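Local coordinates for 3-methyladenine dna-glycosylase (Archaeoglobus fulgidus, PDB 2JHN), which belongs to the helix-hairpin-helix superfamily of base excision DNA repair proteins and carries an added TATA-box binding protein-like domain near its N-terminus, at residues Lys7-Trp12 with Ser54-Val59; Gly242-Val247 with Gln257-Val262; Ile39-Arg44 with Glu70-Lys75; Leu24-Val29 with Leu139-Val144. The protein carries 1 engineered substitution. All blocks are in the same frame, centred on the assembly; numbering follows the deposited sequence.

Contact 1: Lys7-Trp12 with Ser54-Val59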
loop_
_atom_site.group_PDB
_atom_site.type_symbol
_atom_site.label_atom_id
_atom_site.label_comp_id
_atom_site.label_asym_id
_atom_site.label_seq_id
_atom_site.Cartn_x
_atom_site.Cartn_y
_atom_site.Cartn_z
ATOM N N LYS A 7 15.872 12.717 -8.601
ATOM C CA LYS A 7 16.784 13.769 -8.111
ATOM C C LYS A 7 17.635 13.288 -6.934
ATOM O O LYS A 7 18.781 13.721 -6.764
ATOM C CB LYS A 7 16.032 15.071 -7.774
ATOM C CG LYS A 7 16.950 16.290 -7.651
ATOM C CD LYS A 7 16.230 17.508 -7.108
ATOM C CE LYS A 7 17.217 18.621 -6.783
ATOM N NZ LYS A 7 16.568 19.754 -6.048
ATOM N N HIS A 8 17.101 12.338 -6.167
ATOM C CA HIS A 8 17.709 11.847 -4.936
ATOM C C HIS A 8 17.870 10.311 -4.999
ATOM O O HIS A 8 17.067 9.648 -5.654
ATOM C CB HIS A 8 16.792 12.270 -3.782
ATOM C CG HIS A 8 17.413 12.159 -2.423
ATOM N ND1 HIS A 8 17.620 10.949 -1.796
ATOM C CD2 HIS A 8 17.835 13.109 -1.555
ATOM C CE1 HIS A 8 18.164 11.156 -0.608
ATOM N NE2 HIS A 8 18.301 12.460 -0.437
ATOM N N ALA A 9 18.883 9.736 -4.341
ATOM C CA ALA A 9 19.020 8.261 -4.296
ATOM C C ALA A 9 17.830 7.621 -3.557
ATOM O O ALA A 9 17.246 8.230 -2.652
ATOM C CB ALA A 9 20.329 7.837 -3.642
ATOM N N VAL A 10 17.462 6.417 -3.975
ATOM C CA VAL A 10 16.469 5.606 -3.266
ATOM C C VAL A 10 17.142 4.274 -2.972
ATOM O O VAL A 10 17.935 3.761 -3.787
ATOM C CB VAL A 10 15.182 5.444 -4.114
ATOM C CG1 VAL A 10 15.446 4.591 -5.351
ATOM C CG2 VAL A 10 14.019 4.875 -3.286
ATOM N N ASN A 11 16.895 3.743 -1.788
ATOM C CA ASN A 11 17.344 2.420 -1.452
ATOM C C ASN A 11 16.282 1.409 -1.902
ATOM O O ASN A 11 15.280 1.217 -1.222
ATOM C CB ASN A 11 17.607 2.311 0.044
ATOM C CG ASN A 11 18.231 0.994 0.419
ATOM O OD1 ASN A 11 17.703 -0.056 0.113
ATOM N ND2 ASN A 11 19.394 1.046 1.071
ATOM N N TRP A 12 16.521 0.777 -3.050
ATOM C CA TRP A 12 15.574 -0.180 -3.619
ATOM C C TRP A 12 15.341 -1.373 -2.706
ATOM O O TRP A 12 14.216 -1.867 -2.594
ATOM C CB TRP A 12 16.066 -0.654 -4.989
ATOM C CG TRP A 12 15.078 -1.502 -5.742
ATOM C CD1 TRP A 12 15.107 -2.870 -5.905
ATOM C CD2 TRP A 12 13.924 -1.038 -6.439
ATOM N NE1 TRP A 12 14.020 -3.281 -6.656
ATOM C CE2 TRP A 12 13.293 -2.174 -7.012
ATOM C CE3 TRP A 12 13.356 0.230 -6.640
ATOM C CZ2 TRP A 12 12.117 -2.077 -7.777
ATOM C CZ3 TRP A 12 12.166 0.325 -7.399
ATOM C CH2 TRP A 12 11.571 -0.818 -7.952
ATOM N N SER A 54 20.856 2.122 -11.106
ATOM C CA SER A 54 21.730 2.872 -10.189
ATOM C C SER A 54 20.908 3.445 -9.043
ATOM O O SER A 54 19.674 3.345 -9.051
ATOM C CB SER A 54 22.441 4.016 -10.919
ATOM O OG SER A 54 21.556 5.079 -11.256
ATOM N N GLU A 55 21.587 4.072 -8.078
ATOM C CA GLU A 55 20.911 4.719 -6.944
ATOM C C GLU A 55 19.779 5.670 -7.346
ATOM O O GLU A 55 18.793 5.809 -6.598
ATOM C CB GLU A 55 21.925 5.425 -6.015
ATOM C CG GLU A 55 22.623 6.670 -6.595
ATOM C CD GLU A 55 23.337 7.518 -5.524
ATOM O OE1 GLU A 55 23.758 6.940 -4.489
ATOM O OE2 GLU A 55 23.466 8.759 -5.713
ATOM N N ARG A 56 19.914 6.311 -8.516
ATOM C CA ARG A 56 18.997 7.349 -8.961
ATOM C C ARG A 56 18.243 7.044 -10.252
ATOM O O ARG A 56 17.620 7.936 -10.822
ATOM C CB ARG A 56 19.723 8.692 -9.118
ATOM C CG ARG A 56 20.304 9.200 -7.823
ATOM C CD ARG A 56 20.879 10.598 -7.940
ATOM N NE ARG A 56 21.646 10.872 -6.727
ATOM C CZ ARG A 56 22.150 12.054 -6.386
ATOM N NH1 ARG A 56 21.982 13.119 -7.169
ATOM N NH2 ARG A 56 22.821 12.164 -5.246
ATOM N N THR A 57 18.276 5.791 -10.700
ATOM C CA THR A 57 17.644 5.437 -11.971
ATOM C C THR A 57 16.921 4.121 -11.849
ATOM O O THR A 57 17.540 3.103 -11.574
ATOM C CB THR A 57 18.679 5.318 -13.127
ATOM O OG1 THR A 57 19.395 6.543 -13.246
ATOM C CG2 THR A 57 17.975 5.016 -14.458
ATOM N N ILE A 58 15.612 4.149 -12.083
ATOM C CA ILE A 58 14.812 2.930 -12.081
ATOM C C ILE A 58 14.448 2.605 -13.534
ATOM O O ILE A 58 13.843 3.410 -14.239
ATOM C CB ILE A 58 13.504 3.078 -11.204
ATOM C CG1 ILE A 58 13.834 3.511 -9.758
ATOM C CG2 ILE A 58 12.645 1.791 -11.254
ATOM C CD1 ILE A 58 14.855 2.629 -8.990
ATOM N N VAL A 59 14.842 1.419 -13.967
ATOM C CA VAL A 59 14.434 0.910 -15.269
ATOM C C VAL A 59 13.045 0.268 -15.185
ATOM O O VAL A 59 12.750 -0.467 -14.232
ATOM C CB VAL A 59 15.465 -0.098 -15.800
ATOM C CG1 VAL A 59 15.001 -0.719 -17.160
ATOM C CG2 VAL A 59 16.818 0.588 -15.929
HETATM O O HOH W 1 18.067 2.640 -6.607
#

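Contact 2: Gly242-Val247 with Gln257-Val262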
loop_
_atom_site.group_PDB
_atom_site.type_symbol
_atom_site.label_atom_id
_atom_site.label_comp_id
_atom_site.label_asym_id
_atom_site.label_seq_id
_atom_site.Cartn_x
_atom_site.Cartn_y
_atom_site.Cartn_z
ATOM N N GLY A 242 -0.728 -1.800 15.273
ATOM C CA GLY A 242 0.672 -1.626 14.914
ATOM C C GLY A 242 1.164 -0.197 15.044
ATOM O O GLY A 242 2.287 0.044 15.519
ATOM N N VAL A 243 0.336 0.762 14.625
ATOM C CA VAL A 243 0.673 2.178 14.767
ATOM C C VAL A 243 0.800 2.559 16.247
ATOM O O VAL A 243 1.760 3.226 16.640
ATOM C CB VAL A 243 -0.359 3.089 14.032
ATOM C CG1 VAL A 243 -0.156 4.569 14.380
ATOM C CG2 VAL A 243 -0.263 2.884 12.507
ATOM N N ARG A 244 -0.170 2.136 17.064
ATOM C CA ARG A 244 -0.142 2.449 18.501
ATOM C C ARG A 244 1.129 1.893 19.177
ATOM O O ARG A 244 1.823 2.622 19.904
ATOM C CB ARG A 244 -1.428 1.950 19.181
ATOM C CG ARG A 244 -2.678 2.746 18.782
ATOM C CD ARG A 244 -3.952 2.101 19.375
ATOM N NE ARG A 244 -3.856 2.017 20.834
ATOM C CZ ARG A 244 -4.466 1.096 21.576
ATOM N NH1 ARG A 244 -5.222 0.171 21.005
ATOM N NH2 ARG A 244 -4.322 1.105 22.895
ATOM N N ARG A 245 1.446 0.637 18.880
ATOM C CA ARG A 245 2.683 -0.007 19.364
ATOM C C ARG A 245 3.947 0.774 18.985
ATOM O O ARG A 245 4.778 1.072 19.849
ATOM C CB ARG A 245 2.797 -1.446 18.871
ATOM C CG ARG A 245 1.762 -2.427 19.436
ATOM C CD ARG A 245 2.098 -3.899 19.095
ATOM N NE ARG A 245 2.118 -4.206 17.670
ATOM C CZ ARG A 245 1.152 -4.846 17.008
ATOM N NH1 ARG A 245 0.053 -5.266 17.639
ATOM N NH2 ARG A 245 1.280 -5.069 15.704
ATOM N N ALA A 246 4.076 1.134 17.705
ATOM C CA ALA A 246 5.250 1.876 17.225
ATOM C C ALA A 246 5.399 3.255 17.866
ATOM O O ALA A 246 6.493 3.630 18.314
ATOM C CB ALA A 246 5.234 1.964 15.677
ATOM N N VAL A 247 4.304 4.009 17.930
ATOM C CA VAL A 247 4.332 5.356 18.502
ATOM C C VAL A 247 4.628 5.315 20.009
ATOM O O VAL A 247 5.327 6.179 20.531
ATOM C CB VAL A 247 3.018 6.154 18.207
ATOM C CG1 VAL A 247 2.991 7.471 18.982
ATOM C CG2 VAL A 247 2.884 6.421 16.713
ATOM N N GLN A 257 -0.071 3.327 24.505
ATOM C CA GLN A 257 -0.935 4.499 24.548
ATOM C C GLN A 257 -2.234 4.260 23.781
ATOM O O GLN A 257 -2.315 3.352 22.946
ATOM C CB GLN A 257 -0.218 5.739 24.000
ATOM C CG GLN A 257 1.097 6.079 24.724
ATOM C CD GLN A 257 0.900 6.342 26.221
ATOM O OE1 GLN A 257 1.206 5.488 27.061
ATOM N NE2 GLN A 257 0.368 7.515 26.549
ATOM N N SER A 258 -3.237 5.076 24.099
ATOM C CA SER A 258 -4.541 5.064 23.433
ATOM C C SER A 258 -4.455 5.697 22.038
ATOM O O SER A 258 -3.550 6.485 21.772
ATOM C CB SER A 258 -5.556 5.846 24.282
ATOM O OG SER A 258 -5.309 7.250 24.218
ATOM N N ALA A 259 -5.420 5.383 21.174
ATOM C CA ALA A 259 -5.512 6.012 19.854
ATOM C C ALA A 259 -5.610 7.538 19.937
ATOM O O ALA A 259 -4.996 8.253 19.133
ATOM C CB ALA A 259 -6.685 5.428 19.067
ATOM N N GLU A 260 -6.344 8.058 20.927
ATOM C CA GLU A 260 -6.470 9.518 21.071
ATOM C C GLU A 260 -5.122 10.217 21.375
ATOM O O GLU A 260 -4.836 11.297 20.858
ATOM C CB GLU A 260 -7.596 9.918 22.072
ATOM C CG GLU A 260 -7.465 9.405 23.493
ATOM C CD GLU A 260 -8.613 9.865 24.409
ATOM O OE1 GLU A 260 -9.183 10.958 24.181
ATOM O OE2 GLU A 260 -8.939 9.130 25.362
ATOM N N LYS A 261 -4.290 9.571 22.183
ATOM C CA LYS A 261 -2.956 10.082 22.522
ATOM C C LYS A 261 -2.014 10.011 21.298
ATOM O O LYS A 261 -1.225 10.933 21.030
ATOM C CB LYS A 261 -2.371 9.266 23.678
ATOM C CG LYS A 261 -1.078 9.853 24.253
ATOM C CD LYS A 261 -1.397 11.152 25.019
ATOM C CE LYS A 261 -0.179 12.026 25.190
ATOM N NZ LYS A 261 -0.494 13.163 26.114
ATOM N N VAL A 262 -2.108 8.903 20.565
ATOM C CA VAL A 262 -1.354 8.747 19.321
ATOM C C VAL A 262 -1.742 9.809 18.292
ATOM O O VAL A 262 -0.875 10.400 17.662
ATOM C CB VAL A 262 -1.496 7.341 18.747
ATOM C CG1 VAL A 262 -0.925 7.258 17.310
ATOM C CG2 VAL A 262 -0.831 6.332 19.656
#

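Contact 3: Ile39-Arg44 with Glu70-Lys75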
loop_
_atom_site.group_PDB
_atom_site.type_symbol
_atom_site.label_atom_id
_atom_site.label_comp_id
_atom_site.label_asym_id
_atom_site.label_seq_id
_atom_site.Cartn_x
_atom_site.Cartn_y
_atom_site.Cartn_z
ATOM N N ILE A 39 -0.860 -4.646 -14.700
ATOM C CA ILE A 39 -1.761 -3.544 -14.407
ATOM C C ILE A 39 -2.800 -3.436 -15.535
ATOM O O ILE A 39 -2.519 -3.788 -16.689
ATOM C CB ILE A 39 -1.017 -2.203 -14.130
ATOM C CG1 ILE A 39 -0.248 -1.737 -15.365
ATOM C CG2 ILE A 39 -0.072 -2.342 -12.910
ATOM C CD1 ILE A 39 0.339 -0.323 -15.277
ATOM N N VAL A 40 -4.004 -2.990 -15.192
ATOM C CA VAL A 40 -5.038 -2.781 -16.204
ATOM C C VAL A 40 -4.878 -1.369 -16.744
ATOM O O VAL A 40 -4.875 -0.387 -15.989
ATOM C CB VAL A 40 -6.472 -3.072 -15.680
ATOM C CG1 VAL A 40 -7.502 -2.867 -16.787
ATOM C CG2 VAL A 40 -6.563 -4.507 -15.198
ATOM N N LEU A 41 -4.685 -1.281 -18.058
ATOM C CA LEU A 41 -4.411 -0.013 -18.704
ATOM C C LEU A 41 -5.301 0.074 -19.935
ATOM O O LEU A 41 -5.190 -0.749 -20.863
ATOM C CB LEU A 41 -2.930 0.067 -19.075
ATOM C CG LEU A 41 -2.259 1.434 -19.145
ATOM C CD1 LEU A 41 -2.226 2.114 -17.779
ATOM C CD2 LEU A 41 -0.851 1.262 -19.691
ATOM N N ASP A 42 -6.205 1.056 -19.910
ATOM C CA ASP A 42 -7.266 1.213 -20.914
ATOM C C ASP A 42 -7.980 -0.105 -21.242
ATOM O O ASP A 42 -8.002 -0.555 -22.394
ATOM C CB ASP A 42 -6.733 1.933 -22.162
ATOM C CG ASP A 42 -6.296 3.370 -21.859
ATOM O OD1 ASP A 42 -7.117 4.155 -21.323
ATOM O OD2 ASP A 42 -5.129 3.712 -22.149
ATOM N N GLY A 43 -8.527 -0.728 -20.200
ATOM C CA GLY A 43 -9.362 -1.913 -20.334
ATOM C C GLY A 43 -8.637 -3.183 -20.719
ATOM O O GLY A 43 -9.273 -4.188 -21.067
ATOM N N ARG A 44 -7.311 -3.156 -20.655
ATOM C CA ARG A 44 -6.518 -4.346 -20.930
ATOM C C ARG A 44 -5.337 -4.468 -19.939
ATOM O O ARG A 44 -4.786 -3.462 -19.499
ATOM C CB ARG A 44 -6.090 -4.378 -22.413
ATOM C CG ARG A 44 -5.162 -3.254 -22.871
ATOM C CD ARG A 44 -3.791 -3.850 -23.114
ATOM N NE ARG A 44 -2.789 -3.026 -23.809
ATOM C CZ ARG A 44 -2.603 -1.706 -23.715
ATOM N NH1 ARG A 44 -3.363 -0.936 -22.947
ATOM N NH2 ARG A 44 -1.620 -1.161 -24.409
ATOM N N GLU A 70 4.075 7.768 -20.277
ATOM C CA GLU A 70 3.828 8.858 -19.331
ATOM C C GLU A 70 2.843 8.442 -18.218
ATOM O O GLU A 70 3.069 8.731 -17.040
ATOM C CB GLU A 70 3.329 10.112 -20.059
ATOM C CG GLU A 70 3.840 11.419 -19.465
ATOM C CD GLU A 70 5.358 11.541 -19.552
ATOM O OE1 GLU A 70 5.917 11.314 -20.651
ATOM O OE2 GLU A 70 5.994 11.862 -18.522
ATOM N N ALA A 71 1.782 7.736 -18.606
ATOM C CA ALA A 71 0.764 7.263 -17.673
ATOM C C ALA A 71 1.345 6.195 -16.747
ATOM O O ALA A 71 1.127 6.241 -15.535
ATOM C CB ALA A 71 -0.450 6.718 -18.433
ATOM N N VAL A 72 2.083 5.239 -17.321
ATOM C CA VAL A 72 2.702 4.175 -16.529
ATOM C C VAL A 72 3.706 4.781 -15.531
ATOM O O VAL A 72 3.735 4.411 -14.351
ATOM C CB VAL A 72 3.402 3.116 -17.425
ATOM C CG1 VAL A 72 4.186 2.114 -16.562
ATOM C CG2 VAL A 72 2.410 2.393 -18.289
ATOM N N ARG A 73 4.509 5.727 -16.004
ATOM C CA ARG A 73 5.540 6.352 -15.158
ATOM C C ARG A 73 4.914 7.033 -13.938
ATOM O O ARG A 73 5.418 6.897 -12.829
ATOM C CB ARG A 73 6.361 7.353 -15.968
ATOM C CG ARG A 73 7.488 8.061 -15.232
ATOM C CD ARG A 73 8.026 9.194 -16.092
ATOM N NE ARG A 73 9.295 9.711 -15.582
ATOM C CZ ARG A 73 9.416 10.782 -14.797
ATOM N NH1 ARG A 73 8.340 11.468 -14.430
ATOM N NH2 ARG A 73 10.623 11.177 -14.394
ATOM N N ARG A 74 3.811 7.750 -14.160
ATOM C CA ARG A 74 3.098 8.469 -13.094
ATOM C C ARG A 74 2.606 7.472 -12.064
ATOM O O ARG A 74 2.720 7.709 -10.864
ATOM C CB ARG A 74 1.898 9.219 -13.681
ATOM C CG ARG A 74 1.254 10.263 -12.776
ATOM C CD ARG A 74 0.220 11.121 -13.556
ATOM N NE ARG A 74 0.711 11.586 -14.868
ATOM C CZ ARG A 74 0.237 11.189 -16.053
ATOM N NH1 ARG A 74 -0.752 10.301 -16.137
ATOM N NH2 ARG A 74 0.761 11.675 -17.168
ATOM N N LYS A 75 2.046 6.371 -12.552
ATOM C CA LYS A 75 1.495 5.317 -11.678
ATOM C C LYS A 75 2.605 4.707 -10.828
ATOM O O LYS A 75 2.419 4.498 -9.632
ATOM C CB LYS A 75 0.821 4.214 -12.482
ATOM C CG LYS A 75 -0.555 4.563 -13.124
ATOM C CD LYS A 75 -1.105 3.305 -13.868
ATOM C CE LYS A 75 -2.654 3.203 -13.844
ATOM N NZ LYS A 75 -3.156 1.832 -14.284
#

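Contact 4: Leu24-Val29 with Leu139-Val144. With NA (sodium ion), chain F; MBO (mercuribenzoic acid), chain C.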
loop_
_atom_site.group_PDB
_atom_site.type_symbol
_atom_site.label_atom_id
_atom_site.label_comp_id
_atom_site.label_asym_id
_atom_site.label_seq_id
_atom_site.Cartn_x
_atom_site.Cartn_y
_atom_site.Cartn_z
ATOM N N LEU A 24 5.212 -14.562 -3.357
ATOM C CA LEU A 24 3.842 -14.895 -3.648
ATOM C C LEU A 24 3.157 -13.750 -4.400
ATOM O O LEU A 24 3.339 -12.598 -4.027
ATOM C CB LEU A 24 3.155 -15.144 -2.321
ATOM C CG LEU A 24 1.851 -15.929 -2.297
ATOM C CD1 LEU A 24 2.098 -17.391 -2.685
ATOM C CD2 LEU A 24 1.306 -15.817 -0.890
ATOM N N PRO A 25 2.408 -14.050 -5.486
ATOM C CA PRO A 25 1.713 -12.979 -6.230
ATOM C C PRO A 25 0.551 -12.383 -5.453
ATOM O O PRO A 25 -0.526 -12.986 -5.366
ATOM C CB PRO A 25 1.230 -13.683 -7.512
ATOM C CG PRO A 25 2.069 -14.997 -7.566
ATOM C CD PRO A 25 2.215 -15.365 -6.136
ATOM N N THR A 26 0.776 -11.203 -4.867
ATOM C CA THR A 26 -0.199 -10.633 -3.948
ATOM C C THR A 26 -0.945 -9.318 -4.373
ATOM O O THR A 26 -1.575 -8.718 -3.524
ATOM C CB THR A 26 0.465 -10.375 -2.558
ATOM O OG1 THR A 26 1.651 -9.595 -2.746
ATOM C CG2 THR A 26 0.834 -11.685 -1.808
ATOM N N PRO A 27 -0.945 -8.911 -5.664
ATOM C CA PRO A 27 -0.459 -9.540 -6.898
ATOM C C PRO A 27 1.032 -9.330 -7.173
ATOM O O PRO A 27 1.571 -9.974 -8.093
ATOM C CB PRO A 27 -1.281 -8.849 -7.984
ATOM C CG PRO A 27 -1.456 -7.450 -7.425
ATOM C CD PRO A 27 -1.607 -7.618 -5.954
ATOM N N ASP A 28 1.686 -8.443 -6.409
ATOM C CA ASP A 28 3.080 -8.097 -6.699
ATOM C C ASP A 28 3.968 -9.314 -6.458
ATOM O O ASP A 28 3.782 -10.036 -5.463
ATOM C CB ASP A 28 3.592 -6.975 -5.786
ATOM C CG ASP A 28 2.650 -5.790 -5.732
ATOM O OD1 ASP A 28 3.081 -4.719 -6.186
ATOM O OD2 ASP A 28 1.498 -5.961 -5.234
ATOM N N VAL A 29 4.949 -9.471 -7.335
ATOM C CA VAL A 29 6.038 -10.431 -7.157
ATOM C C VAL A 29 7.369 -9.697 -7.203
ATOM O O VAL A 29 7.603 -8.865 -8.088
ATOM C CB VAL A 29 6.010 -11.564 -8.248
ATOM C CG1 VAL A 29 7.221 -12.496 -8.112
ATOM C CG2 VAL A 29 4.749 -12.407 -8.112
ATOM N N LEU A 139 -4.482 -14.434 1.766
ATOM C CA LEU A 139 -5.845 -14.381 1.240
ATOM C C LEU A 139 -5.879 -13.620 -0.087
ATOM O O LEU A 139 -6.506 -14.078 -1.049
ATOM C CB LEU A 139 -6.813 -13.779 2.254
ATOM C CG LEU A 139 -7.283 -14.763 3.327
ATOM C CD1 LEU A 139 -7.946 -14.063 4.500
ATOM C CD2 LEU A 139 -8.243 -15.795 2.713
ATOM N N ALA A 140 -5.169 -12.479 -0.151
ATOM C CA ALA A 140 -5.048 -11.721 -1.399
ATOM C C ALA A 140 -4.482 -12.589 -2.529
ATOM O O ALA A 140 -4.990 -12.552 -3.656
ATOM C CB ALA A 140 -4.158 -10.473 -1.207
ATOM N N ALA A 141 -3.418 -13.336 -2.221
ATOM C CA ALA A 141 -2.795 -14.229 -3.202
ATOM C C ALA A 141 -3.767 -15.309 -3.727
ATOM O O ALA A 141 -3.748 -15.621 -4.911
ATOM C CB ALA A 141 -1.516 -14.831 -2.655
ATOM N N LYS A 142 -4.635 -15.831 -2.865
ATOM C CA LYS A 142 -5.653 -16.808 -3.282
ATOM C C LYS A 142 -6.603 -16.165 -4.290
ATOM O O LYS A 142 -6.879 -16.710 -5.360
ATOM C CB LYS A 142 -6.443 -17.309 -2.074
ATOM C CG LYS A 142 -5.632 -18.055 -1.025
ATOM C CD LYS A 142 -5.854 -19.547 -1.198
ATOM C CE LYS A 142 -5.164 -20.331 -0.114
ATOM N NZ LYS A 142 -4.728 -21.635 -0.686
ATOM N N ILE A 143 -7.064 -14.969 -3.961
ATOM C CA ILE A 143 -8.014 -14.263 -4.816
ATOM C C ILE A 143 -7.394 -13.830 -6.156
ATOM O O ILE A 143 -8.052 -13.855 -7.209
ATOM C CB ILE A 143 -8.622 -13.085 -4.027
ATOM C CG1 ILE A 143 -9.473 -13.624 -2.865
ATOM C CG2 ILE A 143 -9.446 -12.189 -4.931
ATOM C CD1 ILE A 143 -10.734 -14.276 -3.316
ATOM N N VAL A 144 -6.128 -13.402 -6.117
ATOM C CA VAL A 144 -5.405 -13.014 -7.321
ATOM C C VAL A 144 -5.214 -14.246 -8.216
ATOM O O VAL A 144 -5.356 -14.166 -9.429
ATOM C CB VAL A 144 -4.027 -12.400 -6.936
ATOM C CG1 VAL A 144 -3.075 -12.258 -8.151
ATOM C CG2 VAL A 144 -4.281 -11.069 -6.272
HETATM NA NA NA F . 4.192 -10.666 -3.308
HETATM HG HG MBO C . -8.753 -19.117 -4.405
HETATM C CE1 MBO C . -6.956 -20.453 -4.811
HETATM C CE2 MBO C . -6.827 -21.640 -4.104
HETATM C CE3 MBO C . -5.728 -22.445 -4.365
HETATM C CE4 MBO C . -4.779 -22.051 -5.306
HETATM C CE5 MBO C . -4.925 -20.860 -6.015
HETATM C CE6 MBO C . -6.026 -20.050 -5.766
HETATM C CZ MBO C . -3.592 -22.925 -5.567
HETATM O OZ1 MBO C . -2.824 -22.637 -6.499
HETATM O OZ2 MBO C . -3.391 -23.908 -4.830
HETATM O O HOH W 2 -1.336 -15.336 -6.417
HETATM O O HOH W 3 4.646 -8.871 -2.311
#

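Contact 1: Lys7-Trp12 with Ser54-Val59
Ala-9 CB rests against the length of the Glu-55 side chain, from CB to the carboxylate. Its distance to Glu-55 CD is 3.6 Å. Glu-55 chi1 of 69° sets CG between the backbone N and the carbonyl carbon, and the chain runs on extended from there. Arg-56 follows the same piece of backbone. Its CG lies 3.8 Å from Ala-9 N. The guanidinium has Lys-7 O over one face, with NH1 3.3 Å from that oxygen, at too poor an angle for a hydrogen bond. Arg-56 NE forms a salt bridge with Glu-55 OE2 at 3.0 Å, which ties the two side chains together. The carboxylate is met on its anti side, out of its plane. Glu-55 and Arg-56 are the central residues of a type I turn. It closes the hairpin of strands 44-54 and 57-62 in the TATA-box binding protein-like domain. Val-10 N donates to Glu-55 O at 3.0 Å, nearly straight at 165°, and Ala-9 CA makes a CA-H...O contact with the same oxygen. Farther along, Ile-58 CD1 touches the Trp-12 ring obliquely, 3.7 Å from CE3. Trp-12 CG is anti to its backbone N, chi1 -172°, and Ile-58 CG1 is anti to its carbonyl carbon. Val-10 CG1 approaches this methyl more loosely, its side chain crossing that of Ile-58 at about a right angle. Pro-52 also touches Trp-12, whose NE1 is hydrogen-bonded to Gly-33 O.

Contact 2: Gly242-Val247 with Gln257-Val262
The guanidinium of Arg-244 meets Gln-257 O at its edge, near its own plane. NE and NH2 both donate to this one backbone oxygen, a side-on grip by two nitrogens. The NE bond is 2.9 Å from Arg-244 NE to Gln-257 O, and NE lies in the plane of the carbonyl. Arg-244 NH2 reaches the same Gln-257 O at 3.0 Å from above that plane, 41° out of it. The second flat group, the guanidinium of Arg-245, turns elsewhere. Gly-242 CA lies over one of its faces, 3.4 Å above the plane and offset toward the rim. NH2 of Arg-245 forms a salt bridge with Asp-285. Arg-244 chi3 of 58° bends the chain and places NE for its bond. The Arg-244 and Val-262 side chains cross at about a right angle, with Arg-244 CG 4.1 Å from Val-262 CG2. The apolar part of the contact centres on Val-262. Its CG1 meets Val-247 CG2 at 3.9 Å and Val-243 CG1 at 4.1 Å. Leu-281 of helix 274-287 touches Val-247 as well, and Leu-278 and Phe-282 touch Val-243. Ser-258 is the N-cap of helix 259-270, and its OG accepts from Lys-261 N. Gln-257 N, just before it, donates to Ser-248 OG. Two successive helices, 241-251 and 259-270, are joined by valine packing and two hydrogen bonds from Arg-244 to a backbone carbonyl within the helical HhH-GPD region.

Contact 3: Ile39-Arg44 with Glu70-Lys75
Leu-41 CD2 meets Val-72 CG2 at 3.7 Å, the two side chains crossing at about a right angle. The other branch of Leu-41 serves Lys-75. These two side chains slide past each other in opposite directions, with Leu-41 CD1 4.1 Å from Lys-75 CE. Ile-39 reaches toward the same lysine tip to tip, and its CD1 comes within 4.2 Å of Lys-75 CD. Lys-75 chi3 of 147° bends the chain and places CE beside Leu-41. NZ then lies 3.3 Å from Val-40 O. In the next shell, Val-46 of strand 44-54 touches both Ile-39 and Leu-41. A type I' turn from Leu-41 to Arg-44 links strand 34-41 to strand 44-54. Arg-44 N and NH1 both donate to Leu-41 O, from opposite faces of its plane, and Arg-44 NH2 forms a salt bridge with Glu-68. Helix 69-80 packs on one face of the sheet. The axes of strand 39-41 and helix 70-75 approach to 11.1 Å, at 142°, nearer antiparallel than perpendicular. This is the helix-on-sheet layer of the TATA-box binding protein-like domain. The chemistry is mainly apolar, with the methylenes of Lys-75 extending the hydrophobic layer while its amine ends beside a backbone oxygen.

Contact 4: Leu24-Val29 with Leu139-Val144
Leu-24 presses CD2 against Ala-141 CB at 3.5 Å, tighter than usual van der Waals contact. Its CG is anti to the backbone N, chi1 -161°, and also lies against the Ala-141 methyl. Leu-24 O faces elsewhere and binds a sodium ion at 2.2 Å. Pro-25 turns its carbonyl to the helix. Ala-141 CA makes a CA-H...O contact with Pro-25 O at 3.4 Å. A water donates to Pro-25 O and to Ala-141 O, bridging loop and helix. Thr-26 comes next, with OG1 2.8 Å from the sodium and CG2 near Ala-141 CB. Its chi1 of 53° puts OG1 on the metal side. Thr-26 O accepts a hydrogen bond from Lys-124. The peptide before Pro-27 is cis. Pro-27 CB packs on Val-144 CG1 at 3.9 Å, and Tyr-159 of strand 156-159 touches Val-144 as well. Asp-28 gives its backbone O to the sodium at 2.3 Å. A water and Leu-21 O complete the sodium site. Asp-28 OD1 is hydrogen-bonded to Tyr-79 and Trp-35. On helix 133-147, Lys-142 points away from the loop and lines the mercuribenzoic acid pocket with Arg-146 and Cys-178. No direct hydrogen bond joins the two segments. Small apolar groups, a CA-H...O contact and one bridging water join them. Carbonyl oxygens and a hydroxyl of the loop are turned to the metal, consistent with the sodium ion fixing the loop's bent course.

Overall arrangement
Contacts 1 and 3 lie in the TATA-box binding protein-like domain and reach the same five-stranded antiparallel sheet, their centres 21 Å apart. Strand 57-62 of contact 1 is followed in the chain by helix 69-80 of contact 3. Contact 4 joins a loop of this domain to helix 133-147 of the HhH-GPD region. It closes a long loop of chain within which contact 3 is nested, whereas the segments of contacts 1 and 4 alternate. Contact 2 comes last, inside the HhH-GPD region and about 37 Å from contact 3, centre to centre, across the middle of the chain. Contact 4 alone joins the two regions, setting the TATA-box binding protein-like domain against the helical part.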